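Local coordinates for periplasmic solute binding protein (Candidatus liberibacter, PDB 4CL2) that binds manganese or zinc in the periplasm and probably hands the metal to a membrane transporter for uptake, at residues I14-Q19 / A256-D261; N36-Y41 / L62-T67; F168-G173 / F219-N224; E172-Y177 / L244-L249. All blocks are in the same frame, centred on the assembly; numbering follows the deposited sequence.

Contact 1 (I14-Q19 / A256-D261); sequences IGDITQ and APTYLD
Asp16 and Ile17, neighbours on helix 12-22, meet the first turn of helix 259-274, where the chain passes from Pro257 through Thr258 to Tyr259. The contact joins an early helix to the C-terminal helix of this cluster A-I (solute-binding protein 9) fold. CG of Asp16 stands anti to its own backbone N (chi1 -179°), which carries the carboxylate across to the start of the other helix. There OD2 accepts a nearly straight hydrogen bond from Tyr259 N at 2.9 Å, the donor lying well above the carboxylate plane, 60° out of it. The same oxygen accepts a hydrogen bond from a water that in turn accepts from Leu260 N, so one carboxylate oxygen serves two amides of the first helical turn, one directly and one through water. An acid at this end would be favoured by the helix dipole. Thr258 is the N-cap: its OG1 accepts from Asp261 N at 3.0 Å, while its CB lies against the Asp16 carboxylate. A second water donates to both OD1 of Asp16 and the carbonyl oxygen of Pro257. Beside this polar junction the Tyr259 ring, its plane 63° from that of the carboxylate, receives Ile17. The ring's hydroxyl bonds to the backbone oxygen of Trp108, and Tyr143 of helix 133-158 packs on both Asp16 and Tyr259. CD1 of Ile17 makes a CH-pi contact over one ring face, displaced toward the rim at 3.9 Å from the centroid, and CG1 of Ile17 comes to 3.5 Å from CD2 of Tyr259.

Contact 2 (N36-Y41 / L62-T67); sequences NDSHSY and LHLEET. With SO4 (sulfate ion), chain G.
Thr67 faces the turn formed by Ser38 to Tyr41, and its short side chain supplies much of the contact between two loops near the metal site. Its CB lies 3.9 Å from Ser40 N. From there the two branches part. OG1, between the backbone N and the carbonyl carbon (chi1 67°), accepts a weak, strongly bent hydrogen bond from Ser40 N at 3.2 Å. CG2 lies against Ser40 N and His39 ND1, both at 3.8 Å, and approaches the ring obliquely, the two side chains crossing at about a right angle. His39 belongs to the manganese and zinc site known for this protein, although no metal is bound to it here; a water lies very close to its ND1 and donates to OE2 of Glu66. The backbone N of His39 is tied to OD1 of Asp37 in an Asx turn. Farther along, CB of Ser38 rests 3.5 Å from the carbonyl oxygen of Leu64 and close to CG of that leucine, while its OG bonds to Tyr68. Another water bridges the loops, donating to the carbonyl oxygens of Ser38 and Leu64 and accepting from Thr67 N. The contact lies toward the surface: residues 36-41 connect strand 27-30 to helix 45-53, and residues 62-67 follow strand 56-59 before strand 80-83, all three strands being members of the same parallel sheet.

Contact 3 (F168-G173 / F219-N224); sequences FVTSEG and FSESTN. With MN (manganese (II) ion), chain L.
Glu221 turns its CG anti to the carbonyl carbon (chi1 -54°) and bends at chi2 (89°), which brings its carboxylate up to the backbone of Ser171 and Glu172. Both oxygens are used there. OE2 accepts from Ser171 N at 2.9 Å through its syn lone pair, nearly straight, and OE1 accepts from Glu172 N at 2.9 Å, also on the syn side. OE1 is gripped again by ND2 of Asn224 from above the carboxylate plane, and the amide of Asn224 returns to the strand by accepting from Glu221 N with OD1. Ser171 adds a bond of its own: OG donates to the carbonyl oxygen of Phe219 at 2.9 Å, on an in-plane lone pair. A single strand-to-strand bond, from Phe219 N to Val169 O, precedes this side-chain network. Thus Glu221 acts in the second shell, positioning the backbone of Glu172, whose extended side chain carries OE2 to 2.3 Å from the manganese ion. His106 and Asp247 complete the protein ligands, and OE2 also accepts from Asn193 N. The N-H donors and the metal would be expected to keep both glutamates charged despite their nearness. The short axes of strands 168-170 and 219-221 diverge by 53°; strand 167-170 pairs on with 185-188, strand 217-221 pairs with 239-244, and helix 259-274 packs on Phe168 and Phe219.

Contact 4 (E172-Y177 / L244-L249); sequences EGCLVY and LYVDSL. With MN (manganese (II) ion), chain L; SO4 (sulfate ion), chain F.
The metal site of this periplasmic binding protein is built partly from this contact, in which the loop after strand 167-170 meets the loop after strand 239-244. Glu172 and Asp247 reach toward each other tip to tip beside the manganese ion, their carboxylate planes 82° apart. OD1 of Asp247 lies 2.5 Å from the metal, and His106 provides the third protein ligand. OD2 of Asp247 and OE1 of Glu172 approach the ion less closely, each at 2.7 Å. CG of Asp247, anti to the carbonyl carbon (chi1 -76°), places the carboxylate within reach of both ion and glutamate. OE1 of Glu172 is also 2.7 Å from OD2 of Asp247; a proton held by one acid, the cation, or both could offset the repulsion. Beside the acids the packing is apolar. Cys174 and Val246 each point toward the other segment and meet, CB of Cys174 coming to 3.6 Å from CG2 of Val246, and Val246 also packs against Glu221 of strand 217-221. Farther from the metal, Leu175, the residue just before helix 176-182, crosses Leu244 at about a right angle, with Ile270 of helix 259-274 touching both. CD1 of Leu175 lies 4.0 Å from CD1 of Leu244.

In the fold
Along the chain, contact 1 pairs the earliest segment with the latest, and the other three fall between them: contact 2 closes first, then contacts 3 and 4 both start within residues 168-177, sharing Glu172 and Gly173. Their centres are 7 Å apart, and both reach the manganese ion; a probable hydrogen bond from Leu244 N to Ser220 O links strands 217-221 and 239-244. Contact 2 is centred 18 Å from contact 3. Contact 1 touches contact 4 through Leu249, tying helices 12-22 and 259-274 to the loop that carries Asp247. Glu172 and Asp247 thus come from loops after strands 167-170 and 239-244, while His39, a known ligand without metal here, sits on a loop of the four-stranded sheet.

Contact 1 (I14-Q19 / A256-D261)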
loop_
_atom_site.group_PDB
_atom_site.type_symbol
_atom_site.label_atom_id
_atom_site.label_comp_id
_atom_site.label_asym_id
_atom_site.label_seq_id
_atom_site.Cartn_x
_atom_site.Cartn_y
_atom_site.Cartn_z
ATOM N N ILE A 14 5.445 -4.707 2.759
ATOM C CA ILE A 14 5.343 -5.674 3.863
ATOM C C ILE A 14 6.685 -6.071 4.447
ATOM O O ILE A 14 6.858 -6.160 5.667
ATOM C CB ILE A 14 4.502 -6.901 3.421
ATOM C CG1 ILE A 14 3.066 -6.454 3.085
ATOM C CG2 ILE A 14 4.509 -8.009 4.460
ATOM C CD1 ILE A 14 2.187 -7.582 2.540
ATOM N N GLY A 15 7.701 -6.206 3.591
ATOM C CA GLY A 15 9.034 -6.454 4.072
ATOM C C GLY A 15 9.540 -5.410 5.020
ATOM O O GLY A 15 10.156 -5.730 6.072
ATOM N N ASP A 16 9.298 -4.140 4.698
ATOM C CA ASP A 16 9.778 -3.054 5.539
ATOM C C ASP A 16 9.027 -2.992 6.882
ATOM O O ASP A 16 9.628 -2.769 7.965
ATOM C CB ASP A 16 9.660 -1.711 4.802
ATOM C CG ASP A 16 10.165 -0.579 5.641
ATOM O OD1 ASP A 16 11.391 -0.437 5.821
ATOM O OD2 ASP A 16 9.322 0.159 6.180
ATOM N N ILE A 17 7.716 -3.240 6.843
ATOM C CA ILE A 17 6.923 -3.293 8.095
ATOM C C ILE A 17 7.462 -4.390 8.973
ATOM O O ILE A 17 7.726 -4.220 10.171
ATOM C CB ILE A 17 5.440 -3.531 7.785
ATOM C CG1 ILE A 17 4.840 -2.291 7.146
ATOM C CG2 ILE A 17 4.677 -3.817 9.103
ATOM C CD1 ILE A 17 3.530 -2.570 6.467
ATOM N N THR A 18 7.683 -5.543 8.354
ATOM C CA THR A 18 8.177 -6.699 9.136
ATOM C C THR A 18 9.563 -6.450 9.761
ATOM O O THR A 18 9.808 -6.773 10.933
ATOM C CB THR A 18 8.229 -7.919 8.226
ATOM O OG1 THR A 18 6.931 -8.125 7.649
ATOM C CG2 THR A 18 8.571 -9.163 9.028
ATOM N N GLN A 19 10.452 -5.823 9.014
ATOM C CA GLN A 19 11.762 -5.466 9.543
ATOM C C GLN A 19 11.655 -4.574 10.738
ATOM O O GLN A 19 12.439 -4.703 11.664
ATOM C CB GLN A 19 12.608 -4.800 8.459
ATOM C CG GLN A 19 14.010 -4.391 8.876
ATOM C CD GLN A 19 14.895 -5.569 9.297
ATOM O OE1 GLN A 19 14.735 -6.699 8.852
ATOM N NE2 GLN A 19 15.817 -5.296 10.194
ATOM N N ALA A 256 10.809 7.631 -0.697
ATOM C CA ALA A 256 9.885 6.722 -0.007
ATOM C C ALA A 256 10.541 5.342 0.190
ATOM O O ALA A 256 9.949 4.341 -0.230
ATOM C CB ALA A 256 8.577 6.591 -0.734
ATOM N N PRO A 257 11.719 5.320 0.858
ATOM C CA PRO A 257 12.483 4.050 0.931
ATOM C C PRO A 257 11.969 3.126 2.056
ATOM O O PRO A 257 12.475 2.018 2.217
ATOM C CB PRO A 257 13.872 4.519 1.196
ATOM C CG PRO A 257 13.705 5.729 2.066
ATOM C CD PRO A 257 12.552 6.437 1.330
ATOM N N THR A 258 11.023 3.591 2.840
ATOM C CA THR A 258 10.393 2.810 3.917
ATOM C C THR A 258 8.896 3.018 3.879
ATOM O O THR A 258 8.401 3.976 3.271
ATOM C CB THR A 258 10.898 3.223 5.328
ATOM O OG1 THR A 258 10.371 4.515 5.684
ATOM C CG2 THR A 258 12.394 3.306 5.431
ATOM N N TYR A 259 8.123 2.147 4.526
ATOM C CA TYR A 259 6.696 2.340 4.560
ATOM C C TYR A 259 6.291 3.636 5.210
ATOM O O TYR A 259 5.404 4.369 4.702
ATOM C CB TYR A 259 6.039 1.156 5.281
ATOM C CG TYR A 259 4.512 1.244 5.527
ATOM C CD1 TYR A 259 3.663 1.444 4.511
ATOM C CD2 TYR A 259 3.985 1.069 6.760
ATOM C CE1 TYR A 259 2.265 1.458 4.687
ATOM C CE2 TYR A 259 2.627 1.057 6.969
ATOM C CZ TYR A 259 1.759 1.256 5.931
ATOM O OH TYR A 259 0.397 1.253 6.127
ATOM N N LEU A 260 6.861 3.936 6.377
ATOM C CA LEU A 260 6.584 5.218 7.016
ATOM C C LEU A 260 6.891 6.393 6.084
ATOM O O LEU A 260 6.050 7.289 5.966
ATOM C CB LEU A 260 7.346 5.361 8.311
ATOM C CG LEU A 260 7.093 6.634 9.148
ATOM C CD1 LEU A 260 7.549 6.416 10.536
ATOM C CD2 LEU A 260 7.868 7.787 8.581
ATOM N N ASP A 261 8.022 6.379 5.394
ATOM C CA ASP A 261 8.385 7.447 4.474
ATOM C C ASP A 261 7.412 7.525 3.298
ATOM O O ASP A 261 7.112 8.612 2.841
ATOM C CB ASP A 261 9.759 7.279 3.933
ATOM C CG ASP A 261 10.861 7.453 5.000
ATOM O OD1 ASP A 261 10.639 8.039 6.034
ATOM O OD2 ASP A 261 11.963 7.012 4.748
HETATM O O HOH W 1 8.687 2.137 7.881
HETATM O O HOH W 2 13.145 -0.188 3.714
#

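Contact 2 (N36-Y41 / L62-T67)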
loop_
_atom_site.group_PDB
_atom_site.type_symbol
_atom_site.label_atom_id
_atom_site.label_comp_id
_atom_site.label_asym_id
_atom_site.label_seq_id
_atom_site.Cartn_x
_atom_site.Cartn_y
_atom_site.Cartn_z
ATOM N N ASN A 36 9.365 -3.333 -8.775
ATOM C CA ASN A 36 8.676 -4.366 -9.535
ATOM C C ASN A 36 7.247 -4.312 -9.071
ATOM O O ASN A 36 6.949 -3.779 -8.006
ATOM C CB ASN A 36 9.254 -5.759 -9.221
ATOM C CG ASN A 36 10.682 -5.927 -9.681
ATOM O OD1 ASN A 36 10.952 -6.063 -10.871
ATOM N ND2 ASN A 36 11.596 -5.859 -8.764
ATOM N N ASP A 37 6.364 -4.837 -9.897
ATOM C CA ASP A 37 4.932 -4.787 -9.622
ATOM C C ASP A 37 4.393 -6.208 -9.503
ATOM O O ASP A 37 4.764 -7.053 -10.276
ATOM C CB ASP A 37 4.201 -4.066 -10.762
ATOM C CG ASP A 37 2.787 -3.700 -10.376
ATOM O OD1 ASP A 37 1.918 -4.585 -10.587
ATOM O OD2 ASP A 37 2.573 -2.577 -9.812
ATOM N N SER A 38 3.489 -6.461 -8.570
ATOM C CA SER A 38 3.002 -7.832 -8.357
ATOM C C SER A 38 2.208 -8.429 -9.525
ATOM O O SER A 38 2.232 -9.650 -9.744
ATOM C CB SER A 38 2.162 -7.873 -7.075
ATOM O OG SER A 38 2.974 -7.884 -5.910
ATOM N N HIS A 39 1.487 -7.599 -10.281
ATOM C CA HIS A 39 0.708 -8.129 -11.349
ATOM C C HIS A 39 1.640 -8.728 -12.450
ATOM O O HIS A 39 2.510 -8.050 -12.974
ATOM C CB HIS A 39 -0.270 -7.090 -11.954
ATOM C CG HIS A 39 -1.140 -7.694 -13.025
ATOM N ND1 HIS A 39 -2.110 -8.643 -12.749
ATOM C CD2 HIS A 39 -1.152 -7.529 -14.372
ATOM C CE1 HIS A 39 -2.680 -9.032 -13.874
ATOM N NE2 HIS A 39 -2.120 -8.369 -14.872
ATOM N N SER A 40 1.459 -10.021 -12.721
ATOM C CA SER A 40 2.379 -10.836 -13.538
ATOM C C SER A 40 3.909 -10.683 -13.255
ATOM O O SER A 40 4.723 -10.925 -14.138
ATOM C CB SER A 40 2.070 -10.633 -15.023
ATOM O OG SER A 40 0.677 -10.765 -15.269
ATOM N N TYR A 41 4.304 -10.300 -12.030
ATOM C CA TYR A 41 5.719 -10.493 -11.559
ATOM C C TYR A 41 6.146 -11.870 -11.946
ATOM O O TYR A 41 5.404 -12.855 -11.762
ATOM C CB TYR A 41 5.841 -10.308 -9.996
ATOM C CG TYR A 41 7.277 -10.571 -9.519
ATOM C CD1 TYR A 41 8.267 -9.642 -9.736
ATOM C CD2 TYR A 41 7.613 -11.748 -8.869
ATOM C CE1 TYR A 41 9.588 -9.871 -9.388
ATOM C CE2 TYR A 41 8.927 -11.999 -8.478
ATOM C CZ TYR A 41 9.924 -11.093 -8.734
ATOM O OH TYR A 41 11.242 -11.319 -8.356
ATOM N N LEU A 62 -6.107 -9.684 -0.564
ATOM C CA LEU A 62 -6.924 -8.814 -1.427
ATOM C C LEU A 62 -6.502 -8.953 -2.905
ATOM O O LEU A 62 -6.406 -7.978 -3.639
ATOM C CB LEU A 62 -6.884 -7.376 -0.921
ATOM C CG LEU A 62 -7.280 -7.204 0.540
ATOM C CD1 LEU A 62 -7.002 -5.757 1.010
ATOM C CD2 LEU A 62 -8.696 -7.628 0.934
ATOM N N HIS A 63 -6.168 -10.203 -3.247
ATOM C CA HIS A 63 -5.723 -10.614 -4.566
ATOM C C HIS A 63 -4.420 -10.001 -5.071
ATOM O O HIS A 63 -4.153 -10.145 -6.270
ATOM C CB HIS A 63 -6.853 -10.382 -5.604
ATOM C CG HIS A 63 -8.022 -11.265 -5.399
ATOM N ND1 HIS A 63 -9.012 -11.418 -6.340
ATOM C CD2 HIS A 63 -8.359 -12.081 -4.366
ATOM C CE1 HIS A 63 -9.897 -12.301 -5.908
ATOM N NE2 HIS A 63 -9.518 -12.730 -4.724
ATOM N N LEU A 64 -3.628 -9.349 -4.228
ATOM C CA LEU A 64 -2.412 -8.672 -4.712
ATOM C C LEU A 64 -1.484 -9.709 -5.371
ATOM O O LEU A 64 -0.846 -9.465 -6.427
ATOM C CB LEU A 64 -1.671 -7.951 -3.602
ATOM C CG LEU A 64 -0.428 -7.229 -4.037
ATOM C CD1 LEU A 64 -0.803 -6.068 -4.924
ATOM C CD2 LEU A 64 0.336 -6.785 -2.839
ATOM N N GLU A 65 -1.439 -10.870 -4.735
ATOM C CA GLU A 65 -0.563 -11.960 -5.154
ATOM C C GLU A 65 -1.163 -12.942 -6.111
ATOM O O GLU A 65 -0.566 -14.020 -6.403
ATOM C CB GLU A 65 -0.022 -12.699 -3.902
ATOM C CG GLU A 65 0.814 -11.821 -2.971
ATOM C CD GLU A 65 0.035 -11.049 -1.901
ATOM O OE1 GLU A 65 -1.172 -11.359 -1.679
ATOM O OE2 GLU A 65 0.701 -10.206 -1.264
ATOM N N GLU A 66 -2.340 -12.670 -6.646
ATOM C CA GLU A 66 -3.095 -13.742 -7.310
ATOM C C GLU A 66 -2.302 -14.416 -8.444
ATOM O O GLU A 66 -2.454 -15.600 -8.657
ATOM C CB GLU A 66 -4.441 -13.187 -7.832
ATOM C CG GLU A 66 -4.310 -12.144 -8.902
ATOM C CD GLU A 66 -5.655 -11.481 -9.263
ATOM O OE1 GLU A 66 -6.716 -12.103 -9.060
ATOM O OE2 GLU A 66 -5.622 -10.325 -9.708
ATOM N N THR A 67 -1.490 -13.660 -9.143
ATOM C CA THR A 67 -0.778 -14.217 -10.295
ATOM C C THR A 67 0.397 -15.086 -9.910
ATOM O O THR A 67 0.818 -15.899 -10.751
ATOM C CB THR A 67 -0.237 -13.155 -11.252
ATOM O OG1 THR A 67 0.786 -12.410 -10.642
ATOM C CG2 THR A 67 -1.387 -12.302 -11.821
HETATM S S SO4 G . 14.886 -7.090 -8.779
HETATM O O1 SO4 G . 14.004 -5.964 -9.128
HETATM O O2 SO4 G . 15.618 -7.393 -10.024
HETATM O O3 SO4 G . 14.192 -8.318 -8.339
HETATM O O4 SO4 G . 15.747 -6.608 -7.682
HETATM O O HOH W 3 -0.624 -10.833 -8.754
HETATM O O HOH W 4 -2.768 -9.269 -10.426
#

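Contact 3 (F168-G173 / F219-N224)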
loop_
_atom_site.group_PDB
_atom_site.type_symbol
_atom_site.label_atom_id
_atom_site.label_comp_id
_atom_site.label_asym_id
_atom_site.label_seq_id
_atom_site.Cartn_x
_atom_site.Cartn_y
_atom_site.Cartn_z
ATOM N N PHE A 168 -10.140 12.723 -3.284
ATOM C CA PHE A 168 -8.779 12.214 -3.573
ATOM C C PHE A 168 -8.913 11.663 -5.004
ATOM O O PHE A 168 -9.646 10.686 -5.188
ATOM C CB PHE A 168 -8.341 11.083 -2.687
ATOM C CG PHE A 168 -8.037 11.470 -1.279
ATOM C CD1 PHE A 168 -7.664 12.770 -0.940
ATOM C CD2 PHE A 168 -8.130 10.511 -0.282
ATOM C CE1 PHE A 168 -7.394 13.060 0.394
ATOM C CE2 PHE A 168 -7.853 10.826 1.039
ATOM C CZ PHE A 168 -7.486 12.104 1.358
ATOM N N VAL A 169 -8.276 12.310 -5.967
ATOM C CA VAL A 169 -8.377 11.910 -7.414
ATOM C C VAL A 169 -7.013 11.496 -7.981
ATOM O O VAL A 169 -6.059 12.233 -7.943
ATOM C CB VAL A 169 -8.959 13.030 -8.272
ATOM C CG1 VAL A 169 -9.155 12.596 -9.740
ATOM C CG2 VAL A 169 -10.291 13.472 -7.672
ATOM N N THR A 170 -6.950 10.265 -8.406
ATOM C CA THR A 170 -5.680 9.648 -8.738
ATOM C C THR A 170 -5.847 8.924 -10.066
ATOM O O THR A 170 -6.928 8.952 -10.669
ATOM C CB THR A 170 -5.206 8.651 -7.701
ATOM O OG1 THR A 170 -6.228 7.682 -7.539
ATOM C CG2 THR A 170 -4.917 9.307 -6.374
ATOM N N SER A 171 -4.766 8.301 -10.523
ATOM C CA SER A 171 -4.815 7.607 -11.810
ATOM C C SER A 171 -5.283 6.167 -11.495
ATOM O O SER A 171 -6.380 5.787 -11.939
ATOM C CB SER A 171 -3.402 7.641 -12.478
ATOM O OG SER A 171 -3.123 9.003 -12.831
ATOM N N GLU A 172 -4.440 5.387 -10.884
ATOM C CA GLU A 172 -4.862 4.106 -10.297
ATOM C C GLU A 172 -5.736 4.341 -9.071
ATOM O O GLU A 172 -5.584 5.346 -8.383
ATOM C CB GLU A 172 -3.637 3.292 -9.855
ATOM C CG GLU A 172 -3.969 1.836 -9.554
ATOM C CD GLU A 172 -2.817 1.079 -8.903
ATOM O OE1 GLU A 172 -2.082 1.633 -8.100
ATOM O OE2 GLU A 172 -2.671 -0.092 -9.116
ATOM N N GLY A 173 -6.665 3.412 -8.784
ATOM C CA GLY A 173 -7.506 3.537 -7.541
ATOM C C GLY A 173 -6.741 3.169 -6.290
ATOM O O GLY A 173 -7.140 2.268 -5.515
ATOM N N PHE A 219 -3.707 13.341 -9.385
ATOM C CA PHE A 219 -2.335 12.818 -9.245
ATOM C C PHE A 219 -2.089 11.630 -10.152
ATOM O O PHE A 219 -3.046 10.970 -10.661
ATOM C CB PHE A 219 -2.098 12.340 -7.835
ATOM C CG PHE A 219 -2.253 13.417 -6.786
ATOM C CD1 PHE A 219 -1.184 14.261 -6.496
ATOM C CD2 PHE A 219 -3.456 13.614 -6.139
ATOM C CE1 PHE A 219 -1.310 15.264 -5.540
ATOM C CE2 PHE A 219 -3.583 14.594 -5.161
ATOM C CZ PHE A 219 -2.514 15.418 -4.878
ATOM N N SER A 220 -0.828 11.380 -10.417
ATOM C CA SER A 220 -0.377 10.050 -10.856
ATOM C C SER A 220 0.537 9.424 -9.885
ATOM O O SER A 220 0.772 9.975 -8.808
ATOM C CB SER A 220 0.219 10.109 -12.281
ATOM O OG SER A 220 1.452 10.863 -12.283
ATOM N N GLU A 221 1.028 8.222 -10.182
ATOM C CA GLU A 221 1.771 7.463 -9.250
ATOM C C GLU A 221 3.119 6.958 -9.798
ATOM O O GLU A 221 3.354 6.964 -10.980
ATOM C CB GLU A 221 0.916 6.336 -8.653
ATOM C CG GLU A 221 -0.401 6.864 -8.036
ATOM C CD GLU A 221 -1.587 6.953 -9.008
ATOM O OE1 GLU A 221 -1.882 6.002 -9.636
ATOM O OE2 GLU A 221 -2.230 7.986 -9.108
ATOM N N SER A 222 3.984 6.524 -8.892
ATOM C CA SER A 222 5.421 6.386 -9.248
ATOM C C SER A 222 5.669 5.199 -10.185
ATOM O O SER A 222 6.673 5.182 -10.905
ATOM C CB SER A 222 6.290 6.218 -8.010
ATOM O OG SER A 222 5.992 4.999 -7.282
ATOM N N THR A 223 4.718 4.287 -10.269
ATOM C CA THR A 223 4.861 3.159 -11.217
ATOM C C THR A 223 3.977 3.219 -12.431
ATOM O O THR A 223 3.904 2.237 -13.153
ATOM C CB THR A 223 4.688 1.830 -10.508
ATOM O OG1 THR A 223 3.334 1.635 -10.060
ATOM C CG2 THR A 223 5.601 1.796 -9.300
ATOM N N ASN A 224 3.315 4.337 -12.681
ATOM C CA ASN A 224 2.527 4.470 -13.897
ATOM C C ASN A 224 2.812 5.740 -14.626
ATOM O O ASN A 224 3.649 6.508 -14.201
ATOM C CB ASN A 224 1.032 4.216 -13.610
ATOM C CG ASN A 224 0.436 5.190 -12.628
ATOM O OD1 ASN A 224 0.811 6.364 -12.576
ATOM N ND2 ASN A 224 -0.544 4.721 -11.875
HETATM MN MN MN L . -1.375 -0.942 -7.444
HETATM O O HOH W 5 -0.587 3.701 -8.766
#

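Contact 4 (E172-Y177 / L244-L249)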
loop_
_atom_site.group_PDB
_atom_site.type_symbol
_atom_site.label_atom_id
_atom_site.label_comp_id
_atom_site.label_asym_id
_atom_site.label_seq_id
_atom_site.Cartn_x
_atom_site.Cartn_y
_atom_site.Cartn_z
ATOM N N GLU A 172 -4.440 5.387 -10.884
ATOM C CA GLU A 172 -4.862 4.106 -10.297
ATOM C C GLU A 172 -5.736 4.341 -9.071
ATOM O O GLU A 172 -5.584 5.346 -8.383
ATOM C CB GLU A 172 -3.637 3.292 -9.855
ATOM C CG GLU A 172 -3.969 1.836 -9.554
ATOM C CD GLU A 172 -2.817 1.079 -8.903
ATOM O OE1 GLU A 172 -2.082 1.633 -8.100
ATOM O OE2 GLU A 172 -2.671 -0.092 -9.116
ATOM N N GLY A 173 -6.665 3.412 -8.784
ATOM C CA GLY A 173 -7.506 3.537 -7.541
ATOM C C GLY A 173 -6.741 3.169 -6.290
ATOM O O GLY A 173 -7.140 2.268 -5.515
ATOM N N CYS A 174 -5.662 3.882 -6.026
ATOM C CA CYS A 174 -4.742 3.527 -4.976
ATOM C C CYS A 174 -5.094 4.136 -3.619
ATOM O O CYS A 174 -4.447 3.802 -2.659
ATOM C CB CYS A 174 -3.325 3.976 -5.382
ATOM S SG CYS A 174 -3.173 5.709 -5.806
ATOM N N LEU A 175 -6.027 5.073 -3.581
ATOM C CA LEU A 175 -6.301 5.810 -2.313
ATOM C C LEU A 175 -7.658 5.505 -1.757
ATOM O O LEU A 175 -8.124 6.221 -0.820
ATOM C CB LEU A 175 -6.166 7.353 -2.439
ATOM C CG LEU A 175 -4.777 7.849 -2.838
ATOM C CD1 LEU A 175 -4.744 9.369 -2.927
ATOM C CD2 LEU A 175 -3.654 7.324 -1.963
ATOM N N VAL A 176 -8.331 4.460 -2.235
ATOM C CA VAL A 176 -9.704 4.223 -1.796
ATOM C C VAL A 176 -9.767 3.925 -0.287
ATOM O O VAL A 176 -10.745 4.349 0.369
ATOM C CB VAL A 176 -10.430 3.159 -2.590
ATOM C CG1 VAL A 176 -10.509 3.593 -4.051
ATOM C CG2 VAL A 176 -9.755 1.788 -2.481
ATOM N N TYR A 177 -8.787 3.205 0.233
ATOM C CA TYR A 177 -8.712 2.984 1.688
ATOM C C TYR A 177 -8.353 4.221 2.502
ATOM O O TYR A 177 -8.895 4.400 3.638
ATOM C CB TYR A 177 -7.802 1.833 2.020
ATOM C CG TYR A 177 -8.294 0.492 1.487
ATOM C CD1 TYR A 177 -7.956 0.055 0.177
ATOM C CD2 TYR A 177 -9.091 -0.348 2.255
ATOM C CE1 TYR A 177 -8.410 -1.166 -0.313
ATOM C CE2 TYR A 177 -9.535 -1.555 1.773
ATOM C CZ TYR A 177 -9.185 -1.984 0.473
ATOM O OH TYR A 177 -9.665 -3.194 0.028
ATOM N N LEU A 244 2.574 10.509 -6.692
ATOM C CA LEU A 244 2.516 9.880 -5.375
ATOM C C LEU A 244 3.216 8.530 -5.407
ATOM O O LEU A 244 3.338 7.904 -6.429
ATOM C CB LEU A 244 1.076 9.608 -4.923
ATOM C CG LEU A 244 0.170 10.854 -4.963
ATOM C CD1 LEU A 244 -1.302 10.449 -4.614
ATOM C CD2 LEU A 244 0.633 11.936 -3.987
ATOM N N TYR A 245 3.668 8.111 -4.229
ATOM C CA TYR A 245 4.300 6.760 -4.044
ATOM C C TYR A 245 3.289 5.912 -3.277
ATOM O O TYR A 245 2.882 6.197 -2.103
ATOM C CB TYR A 245 5.605 6.867 -3.226
ATOM C CG TYR A 245 6.732 7.389 -4.050
ATOM C CD1 TYR A 245 6.830 8.705 -4.329
ATOM C CD2 TYR A 245 7.635 6.508 -4.629
ATOM C CE1 TYR A 245 7.826 9.200 -5.128
ATOM C CE2 TYR A 245 8.628 7.002 -5.456
ATOM C CZ TYR A 245 8.705 8.332 -5.687
ATOM O OH TYR A 245 9.685 8.901 -6.506
ATOM N N VAL A 246 2.815 4.852 -3.932
ATOM C CA VAL A 246 1.746 3.999 -3.389
ATOM C C VAL A 246 1.960 2.485 -3.554
ATOM O O VAL A 246 1.638 1.730 -2.635
ATOM C CB VAL A 246 0.359 4.372 -3.921
ATOM C CG1 VAL A 246 -0.013 5.793 -3.567
ATOM C CG2 VAL A 246 0.257 4.162 -5.412
ATOM N N ASP A 247 2.537 2.027 -4.669
ATOM C CA ASP A 247 2.541 0.589 -4.999
ATOM C C ASP A 247 3.830 -0.121 -4.651
ATOM O O ASP A 247 3.869 -1.340 -4.692
ATOM C CB ASP A 247 2.259 0.392 -6.477
ATOM C CG ASP A 247 0.785 0.588 -6.822
ATOM O OD1 ASP A 247 -0.033 0.497 -5.905
ATOM O OD2 ASP A 247 0.522 0.867 -8.010
ATOM N N SER A 248 4.896 0.638 -4.386
ATOM C CA SER A 248 6.220 0.098 -4.094
ATOM C C SER A 248 6.966 1.120 -3.301
ATOM O O SER A 248 6.771 2.314 -3.512
ATOM C CB SER A 248 6.943 -0.134 -5.418
ATOM O OG SER A 248 8.297 -0.551 -5.238
ATOM N N LEU A 249 7.853 0.690 -2.429
ATOM C CA LEU A 249 8.849 1.605 -1.883
ATOM C C LEU A 249 9.697 2.155 -3.024
ATOM O O LEU A 249 9.874 1.476 -4.076
ATOM C CB LEU A 249 9.761 0.894 -0.888
ATOM C CG LEU A 249 8.973 0.313 0.292
ATOM C CD1 LEU A 249 9.942 -0.280 1.237
ATOM C CD2 LEU A 249 8.119 1.344 1.012
HETATM MN MN MN L . -1.375 -0.942 -7.444
HETATM S S SO4 F . 12.128 5.518 -7.397
HETATM O O1 SO4 F . 10.765 5.897 -7.766
HETATM O O2 SO4 F . 12.819 5.438 -8.707
HETATM O O3 SO4 F . 12.204 4.216 -6.744
HETATM O O4 SO4 F . 12.852 6.580 -6.636
#